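PDB 6VZZ: BamaA.19900.a from Balamuthia mandrillaris, which probably catalyses the ATP-dependent phosphorylation of glucose to glucose 6-phosphate, as a glucokinase of the actin-like ATPase clan. Local coordinates for residues V39-G44 with F134-T139; R49-R54 with L380-A385; T150-S155 with L386-G391; Q63-K68 with D80-S85. One frame throughout, in Å; residues are numbered along the deposited sequence.

Overall arrangement
All four contacts lack a hydrogen bond across them. Contacts 1, 2 and 4 are buried and pack on the five-stranded mixed sheet, bringing strands 37-43, 47-54 and 62-68 against a loop, helix 380-389 and helix 72-90, respectively; their chemistry is aliphatic, with one phenylalanine edge in contact 1. Contact 3 lies nearer the surface and joins two helices, one of which, 146-159, also touches the six-stranded sheet; it relies on a slid pair of tyrosine rings and a valine-on-tyrosine CH-pi contact. Contacts 2 and 3 share helix 380-389, and their centres are 8 Å apart. Contacts 1 and 2 meet through backbone pairing of neighbouring strands, whereas contacts 3 and 4 do not touch.

Contact 1. Residues V39-G44 with F134-T139; sequences VGVDIG and FLFPPT
V39 and V41, two residues apart on one strand, meet L135 and F136 of an irregular loop. The branches of V39 divide the work: CG2 lies 3.8 Å from CD2 of L135, while CG1 is 4.0 Å from CE1 of F136. CG2 of V39 also packs beside the L135 carbonyl oxygen. V41 adds a second methyl to the same corner of the aromatic ring, its CG2 sitting 3.9 Å from F136 CE1, near the ring plane and at the edge. Both valines run roughly perpendicular to the loop side chains they touch.

The branching of V39 follows from its first torsion: CG1 is opposite the backbone N (chi1 175°), leaving CG2 beside that nitrogen and turned to L135. In F136, CG lies beside its own N (chi1 -55°), and the CE1 and CZ end of the ring reaches the strand. F79 packs edge-to-face with the F136 ring, while P137 O is hydrogen-bonded to T141 OG1 where the loop leads into strand 141-145.

This is a hydrophobic seam between a central strand of the lobe's sheet and the loop preceding the outermost strand 141-145. Strand 37-43 runs between antiparallel 47-54 and parallel 96-101, with backbone bonds to both; A97 and L99 of the latter also touch F136, and helix 72-90 lies against F134 and L135 through S83.

Contact 2. Residues R49-R54 with L380-A385; sequences RLALAR and LNLHGA
L382 turns its CG to the side of its own backbone N, opposite the carbonyl carbon (chi1 -70°), and an extended second torsion (chi2 175°) carries its forked end to the strand at A51 and R49. The two methyls of the fork take different partners. CD1 meets the CB methyl of A51 at 4.1 Å, whereas CD2 lies 4.0 Å from the carbonyl oxygen of R49, a van der Waals approach to the strand backbone. With only a methyl at A51, the CA atoms of A51 and L382 lie 7.0 Å apart. R49 adds its CB, 4.4 Å from L382 CD1, but the rest of its side chain leads away from the helix.

A single leucine thus carries the helix side of this buried helix-on-sheet contact. The R49 oxygen that it approaches also pairs with the backbone N of D42, so the CD2 methyl lies near a strand-to-strand hydrogen bond. One turn of helix is involved, with the G384 amide bonded to the L380 carbonyl. N381 links this turn to strand 37-43, its ND2 hydrogen-bonded to OD1 of D42. Strand 62-68 borders the contact on the other edge of strand 47-54, where Q63 touches both L382 and R49.

Contact 3. Residues T150-S155 with L386-G391; sequences TCYGVS and LYVARG
Y152 and Y387 hold the nearest pair of CA atoms between segments 150-155 and 386-391, 7.0 Å apart; the first segment is helical throughout, while the second takes in the end of the chain. The two helices come closer still one turn earlier, at G384, whose CA packs 3.7 Å from CB of Y152. From the first helix a single side chain, Y152, does the touching, and it meets two consecutive residues of segment 386-391. Y387 and Y152 bring their rings near parallel, at 29°, but slid so far apart that they barely overlap, with centroids 5.7 Å from each other. Their closest atoms are CD1 of Y152 and CE2 of Y387, at 3.6 Å, and CB of Y152 lies near CD2 of Y387.

V388 makes a CH-pi contact. Its CG2 methyl lies over one face of the Y152 ring, 4.2 Å from the centroid and offset toward the rim. With CG1 of V388 opposite the backbone N (chi1 175°), CG2 is the branch that faces the ring.

The contact joins helix 146-159 to the C-terminal helix 380-389 near the protein surface. Strand 213-216 flanks it through V214, which touches Y152, while A53 of strand 47-54 lies against L386.

Contact 4. Residues Q63-K68 with D80-S85; sequences QVLKVK and DSVSDS
V64 and L65 stand at a classic beta bulge, both facing L50 of the adjacent strand, and a helix passes them with V82 nearest, 7.4 Å from L65 between CA atoms. The bulge lets two consecutive strand residues direct their side chains to the same helix, where strict alternation would send one of them to the other face of the sheet.

Both meet a single methyl. CG2 of V82 lies 3.7 Å from CG2 of V64 and equally 3.7 Å from CD2 of L65, so it is wedged into the angle between the two strand side chains. V64 comes across V82 at about a right angle, whereas L65 slides past it in the opposite direction, adding its CB at 3.9 Å from V82 CG2. In V82 a chi1 of 78° sets CG1 between N and the carbonyl carbon and leaves CG2 opposite N. CG1 in turn approaches CD1 of L135, linking this packing to the loop of contact 1. The contact is small and wholly aliphatic, and no hydrogen bond crosses it; the strand bonds to L50 of strand 47-54, and the helix has its own bonds, such as the amide of S85 to the carbonyl of S81.

The strand and helix are consecutive elements of the chain, and the contact lays helix 72-90 on the outermost strand 62-68. I86 and F78 of that helix extend the surface by touching V64 and L65, respectively. V64 also packs on L50 and L52 of strand 47-54, while P132 of the loop borders the helix at D80 and S83.

Contact 1. Residues V39-G44 with F134-T139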
loop_
_atom_site.group_PDB
_atom_site.type_symbol
_atom_site.label_atom_id
_atom_site.label_comp_id
_atom_site.label_asym_id
_atom_site.label_seq_id
_atom_site.Cartn_x
_atom_site.Cartn_y
_atom_site.Cartn_z
ATOM N N VAL A 39 -20.269 10.161 21.441
ATOM C CA VAL A 39 -19.585 11.340 20.920
ATOM C C VAL A 39 -18.727 10.940 19.731
ATOM O O VAL A 39 -17.997 9.946 19.790
ATOM C CB VAL A 39 -18.712 12.013 21.999
ATOM C CG1 VAL A 39 -17.920 13.180 21.397
ATOM C CG2 VAL A 39 -19.565 12.482 23.157
ATOM N N GLY A 40 -18.802 11.717 18.661
ATOM C CA GLY A 40 -17.918 11.536 17.520
ATOM C C GLY A 40 -17.252 12.845 17.160
ATOM O O GLY A 40 -17.879 13.905 17.201
ATOM N N VAL A 41 -15.968 12.767 16.807
ATOM C CA VAL A 41 -15.173 13.953 16.508
ATOM C C VAL A 41 -14.400 13.733 15.217
ATOM O O VAL A 41 -13.787 12.676 15.024
ATOM C CB VAL A 41 -14.200 14.308 17.648
ATOM C CG1 VAL A 41 -13.522 15.651 17.364
ATOM C CG2 VAL A 41 -14.933 14.354 18.958
ATOM N N ASP A 42 -14.425 14.740 14.343
ATOM C CA ASP A 42 -13.650 14.781 13.105
ATOM C C ASP A 42 -12.619 15.894 13.267
ATOM O O ASP A 42 -12.944 17.076 13.124
ATOM C CB ASP A 42 -14.568 15.027 11.909
ATOM C CG ASP A 42 -13.802 15.251 10.605
ATOM O OD1 ASP A 42 -12.590 14.946 10.539
ATOM O OD2 ASP A 42 -14.424 15.731 9.629
ATOM N N ILE A 43 -11.382 15.525 13.584
ATOM C CA ILE A 43 -10.305 16.496 13.751
ATOM C C ILE A 43 -9.575 16.590 12.418
ATOM O O ILE A 43 -8.769 15.722 12.071
ATOM C CB ILE A 43 -9.356 16.112 14.885
ATOM C CG1 ILE A 43 -10.104 16.047 16.215
ATOM C CG2 ILE A 43 -8.223 17.113 14.961
ATOM C CD1 ILE A 43 -9.241 15.554 17.377
ATOM N N GLY A 44 -9.871 17.645 11.653
ATOM C CA GLY A 44 -9.161 17.895 10.416
ATOM C C GLY A 44 -7.959 18.799 10.622
ATOM O O GLY A 44 -7.717 19.335 11.699
ATOM N N PHE A 134 -16.622 14.100 30.713
ATOM C CA PHE A 134 -18.045 14.088 30.394
ATOM C C PHE A 134 -18.298 13.573 28.978
ATOM O O PHE A 134 -19.164 12.717 28.766
ATOM C CB PHE A 134 -18.648 15.478 30.574
ATOM C CG PHE A 134 -20.120 15.525 30.305
ATOM C CD1 PHE A 134 -21.028 15.246 31.308
ATOM C CD2 PHE A 134 -20.600 15.821 29.038
ATOM C CE1 PHE A 134 -22.379 15.268 31.059
ATOM C CE2 PHE A 134 -21.947 15.840 28.788
ATOM C CZ PHE A 134 -22.841 15.564 29.802
ATOM N N LEU A 135 -17.561 14.080 27.992
ATOM C CA LEU A 135 -17.779 13.638 26.622
ATOM C C LEU A 135 -16.876 12.490 26.224
ATOM O O LEU A 135 -17.148 11.829 25.217
ATOM C CB LEU A 135 -17.563 14.784 25.624
ATOM C CG LEU A 135 -18.547 15.949 25.611
ATOM C CD1 LEU A 135 -18.244 16.873 24.444
ATOM C CD2 LEU A 135 -19.977 15.454 25.542
ATOM N N PHE A 136 -15.814 12.239 26.979
ATOM C CA PHE A 136 -14.781 11.279 26.590
ATOM C C PHE A 136 -14.517 10.359 27.770
ATOM O O PHE A 136 -13.522 10.523 28.486
ATOM C CB PHE A 136 -13.520 12.003 26.120
ATOM C CG PHE A 136 -13.782 12.986 25.020
ATOM C CD1 PHE A 136 -13.902 12.559 23.700
ATOM C CD2 PHE A 136 -13.952 14.336 25.302
ATOM C CE1 PHE A 136 -14.170 13.464 22.681
ATOM C CE2 PHE A 136 -14.215 15.243 24.285
ATOM C CZ PHE A 136 -14.326 14.808 22.977
ATOM N N PRO A 137 -15.388 9.376 27.994
ATOM C CA PRO A 137 -15.206 8.448 29.121
ATOM C C PRO A 137 -13.848 7.779 29.050
ATOM O O PRO A 137 -13.468 7.243 27.997
ATOM C CB PRO A 137 -16.340 7.432 28.932
ATOM C CG PRO A 137 -16.712 7.541 27.481
ATOM C CD PRO A 137 -16.495 8.968 27.110
ATOM N N PRO A 138 -13.081 7.814 30.145
ATOM C CA PRO A 138 -11.672 7.379 30.089
ATOM C C PRO A 138 -11.447 5.973 29.552
ATOM O O PRO A 138 -10.486 5.748 28.802
ATOM C CB PRO A 138 -11.236 7.507 31.553
ATOM C CG PRO A 138 -12.027 8.658 32.053
ATOM C CD PRO A 138 -13.384 8.520 31.400
ATOM N N THR A 139 -12.301 5.019 29.899
ATOM C CA THR A 139 -12.108 3.659 29.423
ATOM C C THR A 139 -12.846 3.369 28.120
ATOM O O THR A 139 -12.713 2.267 27.584
ATOM C CB THR A 139 -12.538 2.669 30.509
ATOM O OG1 THR A 139 -13.829 3.039 31.006
ATOM C CG2 THR A 139 -11.541 2.693 31.670
#

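Contact 2. Residues R49-R54 with L380-A385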
loop_
_atom_site.group_PDB
_atom_site.type_symbol
_atom_site.label_atom_id
_atom_site.label_comp_id
_atom_site.label_asym_id
_atom_site.label_seq_id
_atom_site.Cartn_x
_atom_site.Cartn_y
_atom_site.Cartn_z
ATOM N N ARG A 49 -14.950 19.092 13.956
ATOM C CA ARG A 49 -16.385 18.983 14.135
ATOM C C ARG A 49 -16.671 17.950 15.212
ATOM O O ARG A 49 -15.929 16.974 15.367
ATOM C CB ARG A 49 -17.070 18.591 12.833
ATOM C CG ARG A 49 -16.925 19.634 11.748
ATOM C CD ARG A 49 -17.415 19.119 10.406
ATOM N NE ARG A 49 -17.719 20.215 9.484
ATOM C CZ ARG A 49 -16.815 20.832 8.722
ATOM N NH1 ARG A 49 -15.540 20.461 8.766
ATOM N NH2 ARG A 49 -17.186 21.820 7.920
ATOM N N LEU A 50 -17.741 18.177 15.968
ATOM C CA LEU A 50 -18.137 17.273 17.035
ATOM C C LEU A 50 -19.613 16.974 16.876
ATOM O O LEU A 50 -20.396 17.862 16.523
ATOM C CB LEU A 50 -17.849 17.870 18.424
ATOM C CG LEU A 50 -17.996 16.947 19.638
ATOM C CD1 LEU A 50 -16.977 17.283 20.697
ATOM C CD2 LEU A 50 -19.390 17.021 20.218
ATOM N N ALA A 51 -19.992 15.724 17.132
ATOM C CA ALA A 51 -21.371 15.308 16.958
ATOM C C ALA A 51 -21.744 14.293 18.026
ATOM O O ALA A 51 -20.885 13.626 18.610
ATOM C CB ALA A 51 -21.615 14.715 15.566
ATOM N N LEU A 52 -23.048 14.184 18.266
ATOM C CA LEU A 52 -23.614 13.213 19.182
ATOM C C LEU A 52 -24.628 12.351 18.445
ATOM O O LEU A 52 -25.275 12.798 17.492
ATOM C CB LEU A 52 -24.300 13.890 20.364
ATOM C CG LEU A 52 -23.563 15.026 21.056
ATOM C CD1 LEU A 52 -24.472 15.640 22.109
ATOM C CD2 LEU A 52 -22.247 14.553 21.670
ATOM N N ALA A 53 -24.760 11.109 18.897
ATOM C CA ALA A 53 -25.809 10.229 18.407
ATOM C C ALA A 53 -26.235 9.307 19.541
ATOM O O ALA A 53 -25.395 8.821 20.304
ATOM C CB ALA A 53 -25.354 9.415 17.190
ATOM N N ARG A 54 -27.542 9.093 19.663
ATOM C CA ARG A 54 -28.041 8.182 20.676
ATOM C C ARG A 54 -27.846 6.741 20.219
ATOM O O ARG A 54 -27.516 6.466 19.065
ATOM C CB ARG A 54 -29.516 8.457 20.973
ATOM C CG ARG A 54 -29.794 9.829 21.562
ATOM C CD ARG A 54 -31.278 10.123 21.569
ATOM N NE ARG A 54 -31.810 10.161 20.214
ATOM C CZ ARG A 54 -33.102 10.236 19.915
ATOM N NH1 ARG A 54 -34.006 10.279 20.885
ATOM N NH2 ARG A 54 -33.489 10.259 18.641
ATOM N N LEU A 380 -18.663 11.686 6.429
ATOM C CA LEU A 380 -18.467 10.253 6.587
ATOM C C LEU A 380 -17.557 9.950 7.765
ATOM O O LEU A 380 -17.696 8.896 8.393
ATOM C CB LEU A 380 -17.901 9.663 5.291
ATOM C CG LEU A 380 -18.884 9.533 4.120
ATOM C CD1 LEU A 380 -18.147 9.204 2.829
ATOM C CD2 LEU A 380 -19.927 8.467 4.401
ATOM N N ASN A 381 -16.627 10.859 8.077
ATOM C CA ASN A 381 -15.761 10.683 9.237
ATOM C C ASN A 381 -16.573 10.595 10.519
ATOM O O ASN A 381 -16.293 9.752 11.383
ATOM C CB ASN A 381 -14.769 11.841 9.330
ATOM C CG ASN A 381 -13.860 11.922 8.127
ATOM O OD1 ASN A 381 -14.004 11.152 7.174
ATOM N ND2 ASN A 381 -12.924 12.864 8.154
ATOM N N LEU A 382 -17.569 11.473 10.669
ATOM C CA LEU A 382 -18.378 11.473 11.879
ATOM C C LEU A 382 -19.203 10.202 11.981
ATOM O O LEU A 382 -19.326 9.628 13.070
ATOM C CB LEU A 382 -19.283 12.702 11.919
ATOM C CG LEU A 382 -18.600 14.052 12.134
ATOM C CD1 LEU A 382 -19.628 15.143 12.033
ATOM C CD2 LEU A 382 -17.905 14.095 13.482
ATOM N N HIS A 383 -19.775 9.745 10.858
ATOM C CA HIS A 383 -20.484 8.471 10.862
ATOM C C HIS A 383 -19.561 7.345 11.304
ATOM O O HIS A 383 -19.932 6.520 12.148
ATOM C CB HIS A 383 -21.067 8.168 9.477
ATOM C CG HIS A 383 -22.342 8.892 9.179
ATOM N ND1 HIS A 383 -22.389 10.029 8.400
ATOM C CD2 HIS A 383 -23.619 8.636 9.544
ATOM C CE1 HIS A 383 -23.639 10.443 8.299
ATOM N NE2 HIS A 383 -24.405 9.616 8.987
ATOM N N GLY A 384 -18.346 7.305 10.748
ATOM C CA GLY A 384 -17.399 6.266 11.115
ATOM C C GLY A 384 -17.016 6.330 12.579
ATOM O O GLY A 384 -17.044 5.320 13.289
ATOM N N ALA A 385 -16.677 7.530 13.058
ATOM C CA ALA A 385 -16.326 7.681 14.465
ATOM C C ALA A 385 -17.469 7.241 15.365
ATOM O O ALA A 385 -17.239 6.617 16.409
ATOM C CB ALA A 385 -15.931 9.125 14.766
#

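Contact 3. Residues T150-S155 with L386-G391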
loop_
_atom_site.group_PDB
_atom_site.type_symbol
_atom_site.label_atom_id
_atom_site.label_comp_id
_atom_site.label_asym_id
_atom_site.label_seq_id
_atom_site.Cartn_x
_atom_site.Cartn_y
_atom_site.Cartn_z
ATOM N N THR A 150 -13.530 7.500 7.682
ATOM C CA THR A 150 -14.280 7.527 6.429
ATOM C C THR A 150 -14.671 6.120 6.004
ATOM O O THR A 150 -15.822 5.865 5.627
ATOM C CB THR A 150 -13.450 8.193 5.328
ATOM O OG1 THR A 150 -13.114 9.535 5.709
ATOM C CG2 THR A 150 -14.219 8.215 4.020
ATOM N N CYS A 151 -13.722 5.186 6.079
ATOM C CA CYS A 151 -14.013 3.824 5.654
ATOM C C CYS A 151 -15.124 3.201 6.493
ATOM O O CYS A 151 -16.028 2.553 5.944
ATOM C CB CYS A 151 -12.741 2.985 5.700
ATOM S SG CYS A 151 -11.518 3.579 4.511
ATOM N N TYR A 152 -15.092 3.390 7.817
ATOM C CA TYR A 152 -16.173 2.845 8.632
ATOM C C TYR A 152 -17.504 3.477 8.254
ATOM O O TYR A 152 -18.539 2.796 8.222
ATOM C CB TYR A 152 -15.882 3.043 10.118
ATOM C CG TYR A 152 -14.823 2.113 10.644
ATOM C CD1 TYR A 152 -15.061 0.742 10.735
ATOM C CD2 TYR A 152 -13.585 2.595 11.045
ATOM C CE1 TYR A 152 -14.091 -0.121 11.220
ATOM C CE2 TYR A 152 -12.604 1.741 11.517
ATOM C CZ TYR A 152 -12.865 0.388 11.606
ATOM O OH TYR A 152 -11.896 -0.458 12.081
ATOM N N GLY A 153 -17.493 4.771 7.938
ATOM C CA GLY A 153 -18.700 5.401 7.441
ATOM C C GLY A 153 -19.174 4.787 6.139
ATOM O O GLY A 153 -20.361 4.489 5.973
ATOM N N VAL A 154 -18.246 4.597 5.193
ATOM C CA VAL A 154 -18.586 3.979 3.914
ATOM C C VAL A 154 -19.122 2.575 4.137
ATOM O O VAL A 154 -20.185 2.209 3.620
ATOM C CB VAL A 154 -17.367 3.961 2.978
ATOM C CG1 VAL A 154 -17.669 3.123 1.752
ATOM C CG2 VAL A 154 -16.978 5.367 2.584
ATOM N N SER A 155 -18.392 1.770 4.920
ATOM C CA SER A 155 -18.809 0.396 5.171
ATOM C C SER A 155 -20.180 0.355 5.828
ATOM O O SER A 155 -21.025 -0.479 5.479
ATOM C CB SER A 155 -17.773 -0.312 6.040
ATOM O OG SER A 155 -18.208 -1.621 6.391
ATOM N N LEU A 386 -18.710 7.549 14.977
ATOM C CA LEU A 386 -19.845 7.162 15.806
ATOM C C LEU A 386 -20.100 5.661 15.743
ATOM O O LEU A 386 -20.604 5.080 16.705
ATOM C CB LEU A 386 -21.092 7.943 15.399
ATOM C CG LEU A 386 -21.130 9.385 15.898
ATOM C CD1 LEU A 386 -22.255 10.162 15.244
ATOM C CD2 LEU A 386 -21.283 9.422 17.410
ATOM N N TYR A 387 -19.744 5.016 14.636
ATOM C CA TYR A 387 -19.813 3.563 14.589
ATOM C C TYR A 387 -18.821 2.935 15.567
ATOM O O TYR A 387 -19.176 2.025 16.327
ATOM C CB TYR A 387 -19.566 3.089 13.159
ATOM C CG TYR A 387 -19.367 1.604 13.023
ATOM C CD1 TYR A 387 -20.449 0.733 13.053
ATOM C CD2 TYR A 387 -18.094 1.070 12.849
ATOM C CE1 TYR A 387 -20.267 -0.634 12.927
ATOM C CE2 TYR A 387 -17.900 -0.291 12.721
ATOM C CZ TYR A 387 -18.989 -1.138 12.761
ATOM O OH TYR A 387 -18.794 -2.491 12.638
ATOM N N VAL A 388 -17.581 3.430 15.586
ATOM C CA VAL A 388 -16.574 2.911 16.508
ATOM C C VAL A 388 -16.940 3.212 17.961
ATOM O O VAL A 388 -16.760 2.367 18.847
ATOM C CB VAL A 388 -15.194 3.486 16.159
ATOM C CG1 VAL A 388 -14.176 3.025 17.192
ATOM C CG2 VAL A 388 -14.788 3.090 14.741
ATOM N N ALA A 389 -17.440 4.420 18.236
ATOM C CA ALA A 389 -17.705 4.811 19.615
ATOM C C ALA A 389 -18.701 3.889 20.297
ATOM O O ALA A 389 -18.723 3.820 21.532
ATOM C CB ALA A 389 -18.221 6.247 19.668
ATOM N N ARG A 390 -19.526 3.182 19.526
ATOM C CA ARG A 390 -20.522 2.288 20.100
ATOM C C ARG A 390 -19.927 0.975 20.592
ATOM O O ARG A 390 -20.591 0.267 21.358
ATOM C CB ARG A 390 -21.632 2.022 19.081
ATOM C CG ARG A 390 -22.488 3.249 18.801
ATOM C CD ARG A 390 -23.613 2.912 17.854
ATOM N NE ARG A 390 -24.675 3.912 17.858
ATOM C CZ ARG A 390 -24.803 4.884 16.956
ATOM N NH1 ARG A 390 -25.818 5.729 17.053
ATOM N NH2 ARG A 390 -23.934 5.013 15.954
ATOM N N GLY A 391 -18.700 0.646 20.198
ATOM C CA GLY A 391 -18.037 -0.555 20.672
ATOM C C GLY A 391 -18.255 -1.751 19.767
ATOM O O GLY A 391 -17.718 -2.833 20.017
ATOM O OXT GLY A 391 -18.975 -1.670 18.768
#

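Contact 4. Residues Q63-K68 with D80-S85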
loop_
_atom_site.group_PDB
_atom_site.type_symbol
_atom_site.label_atom_id
_atom_site.label_comp_id
_atom_site.label_asym_id
_atom_site.label_seq_id
_atom_site.Cartn_x
_atom_site.Cartn_y
_atom_site.Cartn_z
ATOM N N GLN A 63 -24.886 17.393 14.858
ATOM C CA GLN A 63 -23.647 18.156 14.933
ATOM C C GLN A 63 -23.845 19.297 15.918
ATOM O O GLN A 63 -24.736 20.126 15.731
ATOM C CB GLN A 63 -23.228 18.694 13.567
ATOM C CG GLN A 63 -21.945 19.556 13.649
ATOM C CD GLN A 63 -21.214 19.685 12.322
ATOM O OE1 GLN A 63 -20.709 18.699 11.789
ATOM N NE2 GLN A 63 -21.155 20.908 11.781
ATOM N N VAL A 64 -23.024 19.347 16.964
ATOM C CA VAL A 64 -23.231 20.371 17.982
ATOM C C VAL A 64 -22.243 21.520 17.811
ATOM O O VAL A 64 -22.584 22.670 18.107
ATOM C CB VAL A 64 -23.158 19.799 19.410
ATOM C CG1 VAL A 64 -23.851 18.451 19.487
ATOM C CG2 VAL A 64 -21.741 19.709 19.891
ATOM N N LEU A 65 -21.029 21.250 17.332
ATOM C CA LEU A 65 -20.104 22.363 17.181
ATOM C C LEU A 65 -19.010 22.046 16.176
ATOM O O LEU A 65 -18.558 20.907 16.059
ATOM C CB LEU A 65 -19.483 22.757 18.525
ATOM C CG LEU A 65 -19.288 24.279 18.660
ATOM C CD1 LEU A 65 -20.409 25.053 17.955
ATOM C CD2 LEU A 65 -19.210 24.691 20.123
ATOM N N LYS A 66 -18.596 23.083 15.456
ATOM C CA LYS A 66 -17.420 23.053 14.603
ATOM C C LYS A 66 -16.581 24.290 14.891
ATOM O O LYS A 66 -17.099 25.328 15.314
ATOM C CB LYS A 66 -17.788 22.996 13.107
ATOM C CG LYS A 66 -18.445 24.250 12.546
ATOM C CD LYS A 66 -18.476 24.215 11.012
ATOM C CE LYS A 66 -19.032 25.508 10.426
ATOM N NZ LYS A 66 -18.590 25.739 9.004
ATOM N N VAL A 67 -15.277 24.175 14.666
ATOM C CA VAL A 67 -14.342 25.224 15.050
ATOM C C VAL A 67 -13.147 25.168 14.107
ATOM O O VAL A 67 -12.807 24.107 13.576
ATOM C CB VAL A 67 -13.934 25.068 16.541
ATOM C CG1 VAL A 67 -13.160 23.780 16.761
ATOM C CG2 VAL A 67 -13.131 26.270 17.033
ATOM N N LYS A 68 -12.528 26.325 13.866
ATOM C CA LYS A 68 -11.287 26.394 13.097
ATOM C C LYS A 68 -10.124 26.321 14.081
ATOM O O LYS A 68 -9.937 27.227 14.899
ATOM C CB LYS A 68 -11.225 27.663 12.250
ATOM N N ASP A 80 -13.274 21.269 26.218
ATOM C CA ASP A 80 -13.733 21.691 27.540
ATOM C C ASP A 80 -14.992 22.545 27.440
ATOM O O ASP A 80 -15.984 22.304 28.136
ATOM C CB ASP A 80 -12.631 22.469 28.269
ATOM C CG ASP A 80 -11.455 21.589 28.689
ATOM O OD1 ASP A 80 -11.580 20.345 28.636
ATOM O OD2 ASP A 80 -10.398 22.150 29.078
ATOM N N SER A 81 -14.974 23.544 26.560
ATOM C CA SER A 81 -16.109 24.452 26.451
ATOM C C SER A 81 -17.368 23.717 26.010
ATOM O O SER A 81 -18.413 23.807 26.663
ATOM C CB SER A 81 -15.786 25.577 25.475
ATOM O OG SER A 81 -16.917 26.396 25.285
ATOM N N VAL A 82 -17.289 22.986 24.897
ATOM C CA VAL A 82 -18.486 22.331 24.390
ATOM C C VAL A 82 -18.912 21.184 25.297
ATOM O O VAL A 82 -20.097 20.844 25.339
ATOM C CB VAL A 82 -18.268 21.863 22.939
ATOM C CG1 VAL A 82 -17.444 20.601 22.908
ATOM C CG2 VAL A 82 -19.596 21.644 22.258
ATOM N N SER A 83 -17.980 20.594 26.045
ATOM C CA SER A 83 -18.351 19.566 27.010
ATOM C C SER A 83 -19.222 20.152 28.117
ATOM O O SER A 83 -20.295 19.618 28.427
ATOM C CB SER A 83 -17.094 18.917 27.592
ATOM O OG SER A 83 -17.423 17.929 28.555
ATOM N N ASP A 84 -18.782 21.258 28.715
ATOM C CA ASP A 84 -19.592 21.899 29.745
ATOM C C ASP A 84 -20.951 22.329 29.205
ATOM O O ASP A 84 -21.951 22.259 29.928
ATOM C CB ASP A 84 -18.842 23.091 30.336
ATOM C CG ASP A 84 -17.721 22.671 31.250
ATOM O OD1 ASP A 84 -17.515 21.454 31.406
ATOM O OD2 ASP A 84 -17.045 23.547 31.823
ATOM N N SER A 85 -21.015 22.754 27.939
ATOM C CA SER A 85 -22.280 23.201 27.360
ATOM C C SER A 85 -23.268 22.049 27.217
ATOM O O SER A 85 -24.445 22.184 27.570
ATOM C CB SER A 85 -22.034 23.869 26.007
ATOM O OG SER A 85 -21.554 25.195 26.169
#